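Local coordinates for sugar ABC transporter (Sugar-binding protein) (Bacillus halodurans, PDB 4YO7) that binds myo-inositol and is probably the solute-binding protein of a sugar ABC transporter, at residues A[151-156]-A[259-264]; A[172-177]-A[216-221]; A[189-194]-A[203-208]. All blocks are in the same frame, centred on the assembly; numbering follows the deposited sequence.

Interaction 1 (A[151-156]-A[259-264]). With INS (1,2,3,4,5,6-hexahydroxy-cyclohexane), chain F.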
ATOM      1  N   ILE A 151       9.819   2.651  -2.331  1.00  8.08           N
ATOM      2  CA  ILE A 151      10.627   2.921  -3.517  1.00  9.05           C
ATOM      3  C   ILE A 151      11.077   1.613  -4.174  1.00 11.64           C
ATOM      4  O   ILE A 151      11.221   1.576  -5.402  1.00  9.59           O
ATOM      5  CB  ILE A 151      11.845   3.801  -3.208  1.00  8.83           C
ATOM      6  CG1 ILE A 151      12.476   4.288  -4.513  1.00 11.58           C
ATOM      7  CG2 ILE A 151      12.822   3.076  -2.328  1.00 12.73           C
ATOM      8  CD1 ILE A 151      13.474   5.376  -4.358  1.00 17.82           C
ATOM      9  N   GLN A 152      11.254   0.554  -3.368  1.00 10.89           N
ATOM     10  CA  GLN A 152      11.651  -0.772  -3.868  1.00 13.08           C
ATOM     11  C   GLN A 152      10.586  -1.290  -4.851  1.00 10.21           C
ATOM     12  O   GLN A 152      10.921  -1.860  -5.905  1.00 10.98           O
ATOM     13  CB  GLN A 152      11.868  -1.774  -2.698  1.00 17.25           C
ATOM     14  CG  GLN A 152      11.991  -3.279  -3.098  1.00 37.15           C
ATOM     15  CD  GLN A 152      12.206  -4.282  -1.910  1.00 49.01           C
ATOM     16  OE1 GLN A 152      11.326  -4.502  -1.052  1.00 20.47           O
ATOM     17  NE2 GLN A 152      13.372  -4.922  -1.904  1.00 60.82           N
ATOM     18  N   SER A 153       9.309  -1.096  -4.534  1.00 11.13           N
ATOM     19  CA  SER A 153       8.273  -1.567  -5.455  1.00  9.70           C
ATOM     20  C   SER A 153       8.262  -0.779  -6.780  1.00 12.00           C
ATOM     21  O   SER A 153       8.048  -1.373  -7.852  1.00 11.96           O
ATOM     22  CB  SER A 153       6.885  -1.548  -4.800  1.00  8.35           C
ATOM     23  OG  SER A 153       6.355  -0.277  -4.515  1.00  9.41           O
ATOM     24  N   GLY A 154       8.519   0.532  -6.728  1.00 10.46           N
ATOM     25  CA  GLY A 154       8.583   1.322  -7.950  1.00 10.10           C
ATOM     26  C   GLY A 154       9.801   0.960  -8.788  1.00 11.71           C
ATOM     27  O   GLY A 154       9.724   0.894 -10.022  1.00 10.16           O
ATOM     28  N   LEU A 155      10.922   0.665  -8.122  1.00  9.97           N
ATOM     29  CA  LEU A 155      12.133   0.225  -8.820  1.00 10.61           C
ATOM     30  C   LEU A 155      11.928  -1.147  -9.476  1.00 10.92           C
ATOM     31  O   LEU A 155      12.277  -1.341 -10.642  1.00 11.69           O
ATOM     32  CB  LEU A 155      13.316   0.180  -7.864  1.00 12.13           C
ATOM     33  CG  LEU A 155      13.857   1.506  -7.335  1.00 13.21           C
ATOM     34  CD1 LEU A 155      14.747   1.266  -6.136  1.00 13.96           C
ATOM     35  CD2 LEU A 155      14.644   2.231  -8.402  1.00 13.08           C
ATOM     36  N   LEU A 156      11.331  -2.083  -8.752  1.00 12.87           N
ATOM     37  CA  LEU A 156      11.118  -3.439  -9.279  1.00 11.21           C
ATOM     38  C   LEU A 156      10.181  -3.403 -10.467  1.00 13.73           C
ATOM     39  O   LEU A 156      10.438  -4.034 -11.488  1.00 13.17           O
ATOM     40  CB  LEU A 156      10.555  -4.362  -8.199  1.00 12.17           C
ATOM     41  CG  LEU A 156      11.510  -4.833  -7.104  1.00 15.12           C
ATOM     42  CD1 LEU A 156      10.705  -5.495  -5.976  1.00 14.80           C
ATOM     43  CD2 LEU A 156      12.588  -5.806  -7.636  1.00 19.41           C
ATOM     44  N   ALA A 259       1.293  -1.963 -15.979  1.00 12.15           N
ATOM     45  CA  ALA A 259       1.924  -2.384 -14.731  1.00 11.48           C
ATOM     46  C   ALA A 259       1.204  -1.809 -13.518  1.00 10.13           C
ATOM     47  O   ALA A 259       0.779  -0.647 -13.519  1.00 11.31           O
ATOM     48  CB  ALA A 259       3.387  -1.975 -14.737  1.00 11.61           C
ATOM     49  N   GLY A 260       1.122  -2.631 -12.461  1.00 10.92           N
ATOM     50  CA  GLY A 260       0.594  -2.216 -11.168  1.00 11.18           C
ATOM     51  C   GLY A 260       1.500  -2.638 -10.024  1.00 12.10           C
ATOM     52  O   GLY A 260       2.606  -3.146 -10.255  1.00 14.58           O
ATOM     53  N   ILE A 261       1.031  -2.397  -8.799  1.00 11.47           N
ATOM     54  CA  ILE A 261       1.697  -2.824  -7.563  1.00  8.78           C
ATOM     55  C   ILE A 261       0.620  -3.281  -6.600  1.00 10.98           C
ATOM     56  O   ILE A 261      -0.412  -2.626  -6.505  1.00 11.64           O
ATOM     57  CB  ILE A 261       2.554  -1.670  -6.919  1.00  7.92           C
ATOM     58  CG1 ILE A 261       3.767  -1.369  -7.824  1.00 10.89           C
ATOM     59  CG2 ILE A 261       3.013  -2.014  -5.488  1.00  9.81           C
ATOM     60  CD1 ILE A 261       4.519  -0.100  -7.492  1.00 11.11           C
ATOM     61  N   ASP A 262       0.904  -4.418  -5.955  1.00  9.65           N
ATOM     62  CA  ASP A 262       0.194  -5.031  -4.816  1.00  9.74           C
ATOM     63  C   ASP A 262       0.087  -6.547  -5.023  1.00 12.08           C
ATOM     64  O   ASP A 262       0.186  -7.307  -4.077  1.00 12.31           O
ATOM     65  CB  ASP A 262      -1.221  -4.486  -4.591  1.00 10.52           C
ATOM     66  CG  ASP A 262      -1.257  -3.124  -3.882  1.00 11.51           C
ATOM     67  OD1 ASP A 262      -2.301  -2.457  -4.011  1.00 10.77           O
ATOM     68  OD2 ASP A 262      -0.267  -2.719  -3.218  1.00 10.93           O
ATOM     69  N   ALA A 263      -0.156  -6.963  -6.266  1.00 12.05           N
ATOM     70  CA  ALA A 263      -0.454  -8.359  -6.613  1.00 17.34           C
ATOM     71  C   ALA A 263      -1.684  -8.851  -5.851  1.00 14.27           C
ATOM     72  O   ALA A 263      -1.688  -9.943  -5.264  1.00 16.67           O
ATOM     73  CB  ALA A 263       0.740  -9.270  -6.346  1.00 15.92           C
ATOM     74  N   THR A 264      -2.736  -8.043  -5.875  1.00 14.42           N
ATOM     75  CA  THR A 264      -4.016  -8.477  -5.326  1.00 14.45           C
ATOM     76  C   THR A 264      -4.578  -9.633  -6.153  1.00 14.24           C
ATOM     77  O   THR A 264      -4.168  -9.862  -7.292  1.00 15.82           O
ATOM     78  CB  THR A 264      -5.066  -7.367  -5.327  1.00 16.00           C
ATOM     79  OG1 THR A 264      -5.268  -6.928  -6.673  1.00 16.59           O
ATOM     80  CG2 THR A 264      -4.648  -6.200  -4.448  1.00 16.05           C
TER
HETATM   81  C1  INS F 405      -3.133   1.903  -0.038  1.00  7.14           C
HETATM   82  C2  INS F 405      -3.730   0.999  -1.111  1.00  7.73           C
HETATM   83  C3  INS F 405      -2.635   0.634  -2.113  1.00  7.59           C
HETATM   84  C4  INS F 405      -1.469  -0.087  -1.426  1.00  7.38           C
HETATM   85  C5  INS F 405      -0.904   0.816  -0.310  1.00  6.72           C
HETATM   86  C6  INS F 405      -2.004   1.180   0.677  1.00  7.07           C
HETATM   87  O1  INS F 405      -4.140   2.255   0.951  1.00  8.46           O
HETATM   88  O2  INS F 405      -4.208  -0.182  -0.469  1.00  9.50           O
HETATM   89  O3  INS F 405      -3.259  -0.223  -3.115  1.00  9.03           O
HETATM   90  O4  INS F 405      -0.415  -0.315  -2.373  1.00  7.59           O
HETATM   91  O5  INS F 405       0.107   0.077   0.397  1.00  6.97           O
HETATM   92  O6  INS F 405      -1.425   2.103   1.680  1.00  7.20           O

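Interaction 2 (A[172-177]-A[216-221])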
ATOM      1  N   ALA A 172       3.494   6.540 -19.325  1.00 10.76           N
ATOM      2  CA  ALA A 172       2.465   7.292 -18.611  1.00  9.46           C
ATOM      3  C   ALA A 172       2.399   6.742 -17.188  1.00 12.57           C
ATOM      4  O   ALA A 172       2.181   5.545 -17.001  1.00 11.15           O
ATOM      5  CB  ALA A 172       1.116   7.151 -19.313  1.00 10.52           C
ATOM      6  N   ILE A 173       2.645   7.604 -16.204  1.00  9.59           N
ATOM      7  CA  ILE A 173       2.652   7.206 -14.801  1.00 10.15           C
ATOM      8  C   ILE A 173       1.366   7.638 -14.118  1.00  8.06           C
ATOM      9  O   ILE A 173       1.013   8.821 -14.160  1.00  9.79           O
ATOM     10  CB  ILE A 173       3.855   7.820 -14.036  1.00  8.53           C
ATOM     11  CG1 ILE A 173       5.168   7.227 -14.558  1.00 12.59           C
ATOM     12  CG2 ILE A 173       3.742   7.556 -12.530  1.00 10.97           C
ATOM     13  CD1 ILE A 173       6.411   7.850 -13.953  1.00 12.71           C
HETATM   14  N   MSE A 174       0.671   6.681 -13.500  1.00  7.84           N
HETATM   15  CA  MSE A 174      -0.492   6.978 -12.654  1.00  7.64           C
HETATM   16  C   MSE A 174      -0.068   7.049 -11.199  1.00  8.03           C
HETATM   17  O   MSE A 174       0.220   6.039 -10.560  1.00  9.11           O
HETATM   18  CB  MSE A 174      -1.608   5.939 -12.822  1.00 10.50           C
HETATM   19  CG  MSE A 174      -2.141   5.907 -14.211  1.00 12.16           C
HETATM   20 SE   MSE A 174      -3.739   4.761 -14.266  1.00 20.76          SE
HETATM   21  CE  MSE A 174      -4.463   5.429 -15.941  1.00 10.78           C
ATOM     22  N   ASP A 175      -0.016   8.276 -10.701  1.00  7.95           N
ATOM     23  CA  ASP A 175       0.164   8.539  -9.275  1.00  8.12           C
ATOM     24  C   ASP A 175      -1.032   8.075  -8.474  1.00  7.68           C
ATOM     25  O   ASP A 175      -2.205   8.217  -8.889  1.00  8.57           O
ATOM     26  CB  ASP A 175       0.372  10.044  -8.978  1.00  6.60           C
ATOM     27  CG  ASP A 175       1.790  10.529  -9.197  1.00  9.74           C
ATOM     28  OD1 ASP A 175       2.782   9.852  -8.796  1.00 14.40           O
ATOM     29  OD2 ASP A 175       1.916  11.661  -9.733  1.00 16.41           O
ATOM     30  N   GLY A 176      -0.745   7.525  -7.307  1.00  7.20           N
ATOM     31  CA  GLY A 176      -1.777   7.248  -6.336  1.00  7.35           C
ATOM     32  C   GLY A 176      -2.204   8.510  -5.587  1.00  8.56           C
ATOM     33  O   GLY A 176      -2.101   9.644  -6.111  1.00  8.22           O
ATOM     34  N   GLU A 177      -2.716   8.315  -4.379  1.00  8.61           N
ATOM     35  CA  GLU A 177      -3.211   9.431  -3.577  1.00 10.57           C
ATOM     36  C   GLU A 177      -2.066  10.390  -3.245  1.00  9.79           C
ATOM     37  O   GLU A 177      -1.048  10.029  -2.625  1.00  9.11           O
ATOM     38  CB  GLU A 177      -3.911   8.921  -2.305  1.00  9.52           C
ATOM     39  CG  GLU A 177      -5.191   8.187  -2.656  1.00 10.10           C
ATOM     40  CD  GLU A 177      -5.894   7.532  -1.484  1.00 16.07           C
ATOM     41  OE1 GLU A 177      -5.952   8.120  -0.388  1.00 14.09           O
ATOM     42  OE2 GLU A 177      -6.439   6.433  -1.700  1.00 15.89           O
HETATM   43  N   MSE A 216      -9.738   4.368 -14.783  1.00 10.95           N
HETATM   44  CA  MSE A 216     -10.406   4.232 -16.079  1.00 11.71           C
HETATM   45  C   MSE A 216     -10.610   5.610 -16.724  1.00 14.12           C
HETATM   46  O   MSE A 216     -10.361   5.777 -17.920  1.00 13.67           O
HETATM   47  CB  MSE A 216     -11.737   3.508 -15.943  1.00 12.44           C
HETATM   48  CG  MSE A 216     -12.377   3.281 -17.275  1.00 13.77           C
HETATM   49 SE   MSE A 216     -14.023   2.266 -16.979  1.00 37.14          SE
HETATM   50  CE  MSE A 216     -15.119   3.764 -16.348  1.00 45.38           C
ATOM     51  N   ARG A 217     -11.036   6.591 -15.924  1.00 11.41           N
ATOM     52  CA  ARG A 217     -11.342   7.920 -16.434  1.00 11.51           C
ATOM     53  C   ARG A 217     -10.073   8.591 -16.890  1.00 11.05           C
ATOM     54  O   ARG A 217     -10.029   9.160 -17.969  1.00 13.63           O
ATOM     55  CB  ARG A 217     -12.057   8.781 -15.385  1.00 15.82           C
ATOM     56  CG  ARG A 217     -12.382  10.188 -15.880  1.00 26.62           C
ATOM     57  CD  ARG A 217     -13.312  10.939 -14.927  1.00 63.07           C
ATOM     58  NE  ARG A 217     -12.646  11.273 -13.666  1.00 66.31           N
ATOM     59  CZ  ARG A 217     -12.020  12.423 -13.415  1.00 59.51           C
ATOM     60  NH1 ARG A 217     -11.971  13.390 -14.327  1.00 55.37           N
ATOM     61  NH2 ARG A 217     -11.444  12.610 -12.236  1.00 57.22           N
ATOM     62  N   LEU A 218      -9.012   8.477 -16.099  1.00 11.35           N
ATOM     63  CA  LEU A 218      -7.753   9.074 -16.456  1.00  9.98           C
ATOM     64  C   LEU A 218      -7.232   8.469 -17.752  1.00 10.38           C
ATOM     65  O   LEU A 218      -6.808   9.187 -18.655  1.00 11.14           O
ATOM     66  CB  LEU A 218      -6.738   8.907 -15.324  1.00 11.36           C
ATOM     67  CG  LEU A 218      -5.333   9.455 -15.557  1.00  9.71           C
ATOM     68  CD1 LEU A 218      -5.392  10.924 -16.016  1.00 11.67           C
ATOM     69  CD2 LEU A 218      -4.472   9.272 -14.292  1.00 10.66           C
HETATM   70  N   MSE A 219      -7.248   7.140 -17.852  1.00 11.54           N
HETATM   71  CA  MSE A 219      -6.801   6.485 -19.081  1.00 11.11           C
HETATM   72  C   MSE A 219      -7.607   6.965 -20.295  1.00 11.83           C
HETATM   73  O   MSE A 219      -7.043   7.198 -21.366  1.00 13.68           O
HETATM   74  CB  MSE A 219      -6.915   4.981 -18.971  1.00 11.41           C
HETATM   75  CG  MSE A 219      -6.310   4.220 -20.117  1.00 13.58           C
HETATM   76 SE   MSE A 219      -4.380   4.262 -20.037  1.00 23.23          SE
HETATM   77  CE  MSE A 219      -4.049   5.266 -21.634  1.00 14.33           C
ATOM     78  N   GLU A 220      -8.922   7.089 -20.130  1.00 12.20           N
ATOM     79  CA  GLU A 220      -9.788   7.582 -21.192  1.00 13.77           C
ATOM     80  C   GLU A 220      -9.330   8.960 -21.668  1.00 15.16           C
ATOM     81  O   GLU A 220      -9.252   9.209 -22.882  1.00 16.83           O
ATOM     82  CB  GLU A 220     -11.239   7.650 -20.717  1.00 19.25           C
ATOM     83  CG  GLU A 220     -11.957   6.302 -20.679  1.00 28.46           C
ATOM     84  CD  GLU A 220     -13.331   6.356 -19.998  1.00 34.72           C
ATOM     85  OE1 GLU A 220     -13.743   7.433 -19.517  1.00 36.21           O
ATOM     86  OE2 GLU A 220     -14.005   5.312 -19.949  1.00 36.92           O
ATOM     87  N   ASN A 221      -9.052   9.852 -20.721  1.00 13.05           N
ATOM     88  CA  ASN A 221      -8.614  11.201 -21.047  1.00 13.66           C
ATOM     89  C   ASN A 221      -7.259  11.182 -21.742  1.00 14.36           C
ATOM     90  O   ASN A 221      -7.026  11.908 -22.711  1.00 15.60           O
ATOM     91  CB  ASN A 221      -8.586  12.061 -19.780  1.00 11.97           C
ATOM     92  CG  ASN A 221      -9.983  12.353 -19.258  1.00 13.39           C
ATOM     93  OD1 ASN A 221     -10.965  12.192 -19.985  1.00 16.76           O
ATOM     94  ND2 ASN A 221     -10.087  12.797 -18.021  1.00 14.04           N
TER

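Interaction 3 (A[189-194]-A[203-208]). With NA (sodium ion), chain G.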
ATOM      1  N   GLY A 189      10.774   5.805  -7.585  1.00 10.91           N
ATOM      2  CA  GLY A 189      11.458   4.601  -8.026  1.00 10.98           C
ATOM      3  C   GLY A 189      11.278   4.418  -9.525  1.00 10.92           C
ATOM      4  O   GLY A 189      12.224   4.077 -10.231  1.00 11.62           O
ATOM      5  N   ASN A 190      10.057   4.632 -10.009  1.00  9.86           N
ATOM      6  CA  ASN A 190       9.825   4.575 -11.454  1.00  9.51           C
ATOM      7  C   ASN A 190      10.777   5.529 -12.179  1.00 12.01           C
ATOM      8  O   ASN A 190      11.447   5.165 -13.151  1.00 11.17           O
ATOM      9  CB  ASN A 190       8.409   4.973 -11.840  1.00 10.96           C
ATOM     10  CG  ASN A 190       7.346   3.979 -11.407  1.00 12.77           C
ATOM     11  OD1 ASN A 190       7.604   2.802 -11.093  1.00 15.00           O
ATOM     12  ND2 ASN A 190       6.122   4.444 -11.439  1.00  8.62           N
ATOM     13  N   LYS A 191      10.805   6.781 -11.715  1.00 10.98           N
ATOM     14  CA  LYS A 191      11.611   7.790 -12.391  1.00  9.14           C
ATOM     15  C   LYS A 191      13.111   7.526 -12.308  1.00 13.22           C
ATOM     16  O   LYS A 191      13.855   7.925 -13.209  1.00 14.28           O
ATOM     17  CB  LYS A 191      11.283   9.177 -11.848  1.00 14.06           C
ATOM     18  CG  LYS A 191       9.879   9.602 -12.257  1.00 15.96           C
ATOM     19  CD  LYS A 191       9.573  11.053 -11.933  1.00 17.01           C
ATOM     20  CE  LYS A 191       8.195  11.458 -12.447  1.00 22.34           C
ATOM     21  NZ  LYS A 191       7.942  12.926 -12.299  1.00 20.32           N
ATOM     22  N   GLN A 192      13.569   6.865 -11.253  1.00 12.12           N
ATOM     23  CA  GLN A 192      14.995   6.554 -11.148  1.00 11.10           C
ATOM     24  C   GLN A 192      15.394   5.564 -12.232  1.00 16.91           C
ATOM     25  O   GLN A 192      16.503   5.668 -12.785  1.00 17.21           O
ATOM     26  CB  GLN A 192      15.335   6.020  -9.762  1.00 14.14           C
ATOM     27  CG  GLN A 192      15.450   7.154  -8.723  1.00 15.27           C
ATOM     28  CD  GLN A 192      15.847   6.672  -7.338  1.00 27.56           C
ATOM     29  OE1 GLN A 192      16.249   5.523  -7.159  1.00 25.70           O
ATOM     30  NE2 GLN A 192      15.757   7.567  -6.352  1.00 26.26           N
ATOM     31  N   ILE A 193      14.498   4.634 -12.568  1.00 13.93           N
ATOM     32  CA  ILE A 193      14.781   3.675 -13.635  1.00 13.98           C
ATOM     33  C   ILE A 193      14.680   4.391 -14.975  1.00 11.35           C
ATOM     34  O   ILE A 193      15.485   4.175 -15.890  1.00 16.35           O
ATOM     35  CB  ILE A 193      13.815   2.458 -13.629  1.00 14.47           C
ATOM     36  CG1 ILE A 193      13.919   1.649 -12.327  1.00 15.00           C
ATOM     37  CG2 ILE A 193      14.054   1.567 -14.866  1.00 18.54           C
ATOM     38  CD1 ILE A 193      15.315   1.129 -11.981  1.00 17.46           C
ATOM     39  N   ILE A 194      13.681   5.245 -15.113  1.00 11.50           N
ATOM     40  CA  ILE A 194      13.457   5.918 -16.376  1.00 11.40           C
ATOM     41  C   ILE A 194      14.659   6.806 -16.700  1.00 17.15           C
ATOM     42  O   ILE A 194      15.054   6.919 -17.857  1.00 16.24           O
ATOM     43  CB  ILE A 194      12.131   6.723 -16.338  1.00 16.39           C
ATOM     44  CG1 ILE A 194      10.950   5.751 -16.398  1.00 12.86           C
ATOM     45  CG2 ILE A 194      12.071   7.727 -17.500  1.00 14.21           C
ATOM     46  CD1 ILE A 194       9.585   6.337 -15.979  1.00 10.87           C
ATOM     47  N   VAL A 203       5.886  10.800 -20.522  1.00 12.50           N
ATOM     48  CA  VAL A 203       5.129  11.711 -21.375  1.00 10.46           C
ATOM     49  C   VAL A 203       3.824  12.186 -20.730  1.00 12.19           C
ATOM     50  O   VAL A 203       3.289  13.217 -21.126  1.00 13.86           O
ATOM     51  CB  VAL A 203       4.787  11.082 -22.755  1.00 14.24           C
ATOM     52  CG1 VAL A 203       6.076  10.791 -23.528  1.00 16.44           C
ATOM     53  CG2 VAL A 203       3.934   9.819 -22.619  1.00 15.87           C
ATOM     54  N   LEU A 204       3.335  11.445 -19.739  1.00 11.17           N
ATOM     55  CA  LEU A 204       2.103  11.784 -19.033  1.00 12.60           C
ATOM     56  C   LEU A 204       2.284  11.375 -17.587  1.00 11.02           C
ATOM     57  O   LEU A 204       2.883  10.336 -17.302  1.00 11.52           O
ATOM     58  CB  LEU A 204       0.892  11.069 -19.625  1.00 11.12           C
ATOM     59  CG  LEU A 204       0.478  11.490 -21.029  1.00 10.15           C
ATOM     60  CD1 LEU A 204      -0.431  10.440 -21.637  1.00 15.54           C
ATOM     61  CD2 LEU A 204      -0.198  12.849 -21.038  1.00 11.33           C
ATOM     62  N   GLN A 205       1.769  12.196 -16.679  1.00 10.69           N
ATOM     63  CA  GLN A 205       1.781  11.858 -15.264  1.00 12.88           C
ATOM     64  C   GLN A 205       0.574  12.516 -14.630  1.00 14.43           C
ATOM     65  O   GLN A 205       0.414  13.730 -14.705  1.00 10.22           O
ATOM     66  CB  GLN A 205       3.053  12.332 -14.574  1.00  7.80           C
ATOM     67  CG  GLN A 205       3.115  11.891 -13.132  1.00  8.75           C
ATOM     68  CD  GLN A 205       4.372  12.348 -12.423  1.00 14.54           C
ATOM     69  OE1 GLN A 205       5.337  12.810 -13.049  1.00 16.56           O
ATOM     70  NE2 GLN A 205       4.367  12.232 -11.100  1.00 13.40           N
ATOM     71  N   GLY A 206      -0.271  11.703 -14.015  1.00  8.03           N
ATOM     72  CA  GLY A 206      -1.448  12.199 -13.359  1.00  7.53           C
ATOM     73  C   GLY A 206      -1.877  11.261 -12.259  1.00  9.65           C
ATOM     74  O   GLY A 206      -1.458  10.114 -12.241  1.00 10.06           O
ATOM     75  N   THR A 207      -2.738  11.741 -11.370  1.00  8.34           N
ATOM     76  CA  THR A 207      -3.213  10.915 -10.253  1.00  7.42           C
ATOM     77  C   THR A 207      -4.603  10.328 -10.509  1.00 10.61           C
ATOM     78  O   THR A 207      -5.536  11.007 -10.983  1.00 10.98           O
ATOM     79  CB  THR A 207      -3.223  11.706  -8.945  1.00  7.65           C
ATOM     80  OG1 THR A 207      -3.682  10.882  -7.868  1.00  9.36           O
ATOM     81  CG2 THR A 207      -4.105  12.920  -9.040  1.00 10.54           C
ATOM     82  N   ALA A 208      -4.742   9.051 -10.181  1.00  8.72           N
ATOM     83  CA  ALA A 208      -6.059   8.400 -10.175  1.00  7.84           C
ATOM     84  C   ALA A 208      -6.358   7.829  -8.781  1.00  7.75           C
ATOM     85  O   ALA A 208      -7.196   6.946  -8.613  1.00  9.28           O
ATOM     86  CB  ALA A 208      -6.164   7.333 -11.273  1.00  9.76           C
TER
HETATM   87 NA    NA G 406      15.128   8.538 -19.693  1.00 16.83          NA
HETATM   88  O   HOH W   1       6.897  13.041  -9.246  1.00 34.73           O
HETATM   89  O   HOH W   2      15.403  10.217 -21.510  1.00 32.14           O
HETATM   90  O   HOH W   3      17.425   9.146 -19.397  1.00 22.00           O
HETATM   91  O   HOH W   4      14.226  10.367 -18.514  1.00 24.20           O

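Interaction 1 (A[151-156]-A[259-264])
Ile261 turns CG2 anti to its backbone N and leaves CG1 beside that N (chi1 -69°), and its chain then extends (chi2 168°) to carry CD1 to Ser153. The hydroxyl of Ser153 is folded back between its own N and carbonyl carbon (chi1 68°). CD1 of Ile261 lies 3.5 Å from OG of Ser153 and 4.1 Å from N of Gly154. CG2 of Ile261 rests 4.0 Å from CB of Ser153, giving the isoleucine two branches on one small residue. No hydrogen bond crosses here. The hydroxyl of Ser153 is bonded instead to O of Ser150, one turn back in the helix. The next residue, Asp262, belongs to the inositol pocket. Its carboxylate grips two neighbouring hydroxyls of the ring: O3 gives a bond of 2.6 Å to OD1, and O4 one of 2.6 Å to OD2. With an alanine here, the carboxylate is gone, and the two hydroxyls are likely to lose their shared acceptor. Arg134, Asn133, Asp56, Arg186, Asn236 and Gln282 also bond the ligand. The contact is buried. It sets helix 150-164 against the loop between strand 257-259 and helix 265-272, with Val280 of strand 279-281 and Arg186 of helix 181-195 alongside.

Interaction 2 (A[172-177]-A[216-221])
Met174, a selenomethionine, lays its CE methyl over the backbone of helix 212-224 at Met219, 3.8 Å from N and 3.9 Å from CB of that residue. Its chain is extended beyond CG (chi2 -171°, chi3 162°), and this length carries the methyl from the strand to the helix. Leu218 comes from the helix to meet it, and the two side chains approach tip to tip. CD2 of Leu218 is 4.1 Å from CG of Met174, and CG of Leu218 is 4.1 Å from CE of Met174. Met219, also a selenomethionine, runs at about a right angle to Met174 and touches it through CB. The contact is apolar throughout and has no hydrogen bond. Strand 169-175 is an inner strand of a four-stranded parallel sheet, and the helix packs on one face of it, as in the alpha/beta domains of periplasmic binding proteins. Ile173 points away from this helix and packs on helix 181-195 instead, touching Thr187 and Ile194. Trp222 of helix 212-224 adds to the packing on Met174. Met239 and Ala243 of helix 237-249 also touch Met174, and Ala243 and Ala246 touch Met219.

Interaction 3 (A[189-194]-A[203-208])
Lys191 and Gln205 cross at about a right angle and meet at their ends. Both chains are extended. Lys191 starts with CG beside its backbone N and then runs straight from the helix to its ammonium group. Gln205 has CG anti to its backbone N (chi1 -176°) and holds its amide out from the strand. NZ of Lys191 donates to OE1 of Gln205 at 2.7 Å. The bond comes in at a C=O...N angle of 129°, with NZ tilted 18° from the carbonyl plane. The donor therefore approaches from the side of the oxygen and a little off the plane. CE of Lys191 follows behind NZ, 3.2 Å from OE1 of Gln205.

A water bridges the same two groups. It accepts from NZ of Lys191 and from NE2 of Gln205, each at 3.2 Å. Lysine and amide are thus joined twice, once directly and once through the water. NE2 also bonds to OD2 of Asp175 on the next strand, which should hold the amide in one orientation. The contact lies at the surface, and Gln205 is exposed.

Further along the helix, O of Ile194 binds the sodium ion at 2.5 Å. His197 and Leu200 supply two more carbonyl oxygens, and three waters complete the six ligands.

The pair ties helix 181-195 to strand 200-207, the last two elements of a beta-alpha-beta unit that begins with strand 169-175. Strand 200-207 is the outermost strand on its side of the four-stranded sheet and bonds to strand 169-175 through its backbone. On its other flank the helix packs against helix 150-164, where Ile193 touches Met158.

All three contacts belong to the part of the protein built on the four-stranded parallel sheet. Along the chain, interaction 3 falls between the segments of interaction 2, which falls between those of interaction 1. Centres of interactions 2 and 3 are about 11 Å apart. They meet where strands 169-175 and 200-207 pair, and helices 212-224 and 181-195 pack on opposite faces of the sheet. Interactions 1 and 3, about 13 Å apart between centres, touch where helices 150-164 and 181-195 pack together. Interactions 1 and 2 do not touch: centres are about 16 Å apart, nearest atoms about 7 Å. Interaction 1 joins its helix to the loop carrying an inositol-binding residue; the others tie this lobe together away from the pocket.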